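Local atomic coordinates of KmHsv2 (Kluyveromyces marxianus, PDB entry 3VU4), a protein that probably binds phosphoinositides at membranes as a seven-bladed beta-propeller of the PROPPIN family, related to the autophagy protein Atg18. Residues A241-M246 with L255-D260. Numbering follows the deposited sequence.
Sequences ADVVDM and LAVVSD
Val258 meets two residues of the neighbouring strand at once: its carbonyl O accepts a hydrogen bond from Val244 N at 2.8 Å and a weak one from Asp245 N at 3.4 Å. Val258 N returns a hydrogen bond to Asp245 O, 3.0 Å away. Because Val244 and Asp245 share one partner, the register slips by a residue in a classic beta bulge. Beyond the bulge, Asp260 N forms a hydrogen bond with Asp242 O at 2.8 Å.

Apolar contacts gather on the face shared by Met246 and Val257. The Met246 side chain, with CG anti to the backbone N (chi1 170°), runs alongside Val257 and points the same way. Its CG lies 3.8 Å from Leu255 CD1, while SD approaches Val257 CG2. The side chains of Val243 and Val257 cross at about a right angle, the two CG1 methyls touching at 3.8 Å; beta-branched valines suit such extended, buried backbone. Met200 and Ile220 of the preceding blade pack against this face, and Ile311 of the following one meets Val258 on the other.

Among the acidic groups, Asp245 is buried, and salt bridges from Arg202 to OD1 and from Lys247 to OD2 probably offset its charge; OD1 also accepts a hydrogen bond from Met246 N, which comes from above the carboxylate plane. Asp260 instead brings OD2 to 3.4 Å from Asp242 OD2, two like charges with carboxylate planes 72° apart, a repulsion probably eased because Asp242 is exposed to solvent and Asp260 partly so. An alanine in place of Asp260 would probably leave Asp242 CB less covered and this end of the hairpin more open to solvent.

The whole is a bulged antiparallel hairpin, formed by the first two strands of a four-stranded blade in a seven-bladed beta-propeller.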
loop_
_atom_site.group_PDB
_atom_site.type_symbol
_atom_site.label_atom_id
_atom_site.label_comp_id
_atom_site.label_asym_id
_atom_site.label_seq_id
_atom_site.Cartn_x
_atom_site.Cartn_y
_atom_site.Cartn_z
ATOM N N ALA A 241 -8.951 15.150 7.957
ATOM C CA ALA A 241 -9.549 13.996 7.271
ATOM C C ALA A 241 -8.935 12.619 7.537
ATOM O O ALA A 241 -7.753 12.492 7.838
ATOM C CB ALA A 241 -9.577 14.255 5.763
ATOM N N ASP A 242 -9.762 11.584 7.410
ATOM C CA ASP A 242 -9.307 10.213 7.600
ATOM C C ASP A 242 -8.324 9.869 6.492
ATOM O O ASP A 242 -8.491 10.292 5.351
ATOM C CB ASP A 242 -10.475 9.226 7.529
ATOM C CG ASP A 242 -11.495 9.442 8.627
ATOM O OD1 ASP A 242 -11.085 9.653 9.788
ATOM O OD2 ASP A 242 -12.710 9.387 8.332
ATOM N N VAL A 243 -7.304 9.096 6.830
ATOM C CA VAL A 243 -6.318 8.689 5.859
ATOM C C VAL A 243 -6.944 7.609 4.978
ATOM O O VAL A 243 -7.592 6.692 5.481
ATOM C CB VAL A 243 -5.080 8.116 6.568
ATOM C CG1 VAL A 243 -4.083 7.592 5.545
ATOM C CG2 VAL A 243 -4.456 9.183 7.458
ATOM N N VAL A 244 -6.760 7.718 3.669
ATOM C CA VAL A 244 -7.312 6.737 2.741
ATOM C C VAL A 244 -6.198 5.801 2.303
ATOM O O VAL A 244 -6.407 4.601 2.126
ATOM C CB VAL A 244 -7.938 7.429 1.507
ATOM C CG1 VAL A 244 -8.390 6.400 0.494
ATOM C CG2 VAL A 244 -9.119 8.274 1.947
ATOM N N ASP A 245 -5.005 6.348 2.122
ATOM C CA ASP A 245 -3.877 5.518 1.743
ATOM C C ASP A 245 -2.553 6.198 2.085
ATOM O O ASP A 245 -2.468 7.425 2.211
ATOM C CB ASP A 245 -3.943 5.150 0.259
ATOM C CG ASP A 245 -3.119 3.906 -0.066
ATOM O OD1 ASP A 245 -2.609 3.270 0.886
ATOM O OD2 ASP A 245 -2.987 3.561 -1.268
ATOM N N MET A 246 -1.528 5.373 2.247
ATOM C CA MET A 246 -0.201 5.834 2.617
ATOM C C MET A 246 0.783 4.888 1.953
ATOM O O MET A 246 0.707 3.678 2.149
ATOM C CB MET A 246 -0.085 5.791 4.137
ATOM C CG MET A 246 1.280 6.010 4.690
ATOM S SD MET A 246 1.140 6.412 6.438
ATOM C CE MET A 246 0.700 4.816 7.135
ATOM N N LEU A 255 7.193 9.671 2.150
ATOM C CA LEU A 255 5.963 8.976 2.465
ATOM C C LEU A 255 4.803 9.842 1.958
ATOM O O LEU A 255 4.719 11.027 2.294
ATOM C CB LEU A 255 5.880 8.797 3.976
ATOM C CG LEU A 255 4.832 7.888 4.585
ATOM C CD1 LEU A 255 4.954 6.502 3.995
ATOM C CD2 LEU A 255 5.041 7.861 6.081
ATOM N N ALA A 256 3.940 9.264 1.121
ATOM C CA ALA A 256 2.783 9.999 0.602
ATOM C C ALA A 256 1.530 9.544 1.325
ATOM O O ALA A 256 1.342 8.353 1.577
ATOM C CB ALA A 256 2.620 9.784 -0.904
ATOM N N VAL A 257 0.687 10.503 1.670
ATOM C CA VAL A 257 -0.567 10.218 2.346
ATOM C C VAL A 257 -1.701 10.953 1.631
ATOM O O VAL A 257 -1.551 12.117 1.243
ATOM C CB VAL A 257 -0.535 10.688 3.826
ATOM C CG1 VAL A 257 -1.907 10.491 4.481
ATOM C CG2 VAL A 257 0.515 9.918 4.590
ATOM N N VAL A 258 -2.823 10.267 1.442
ATOM C CA VAL A 258 -3.990 10.882 0.826
ATOM C C VAL A 258 -5.097 10.792 1.867
ATOM O O VAL A 258 -5.344 9.716 2.405
ATOM C CB VAL A 258 -4.449 10.127 -0.437
ATOM C CG1 VAL A 258 -5.713 10.764 -0.990
ATOM C CG2 VAL A 258 -3.378 10.167 -1.483
ATOM N N SER A 259 -5.749 11.914 2.160
ATOM C CA SER A 259 -6.854 11.934 3.127
ATOM C C SER A 259 -8.176 11.917 2.355
ATOM O O SER A 259 -8.171 12.061 1.133
ATOM C CB SER A 259 -6.799 13.199 3.964
ATOM O OG SER A 259 -7.072 14.325 3.145
ATOM N N ASP A 260 -9.307 11.747 3.043
ATOM C CA ASP A 260 -10.577 11.745 2.316
ATOM C C ASP A 260 -11.067 13.158 2.014
ATOM O O ASP A 260 -12.176 13.346 1.523
ATOM C CB ASP A 260 -11.671 10.936 3.028
ATOM C CG ASP A 260 -11.966 11.433 4.416
ATOM O OD1 ASP A 260 -11.727 12.624 4.707
ATOM O OD2 ASP A 260 -12.463 10.620 5.223
#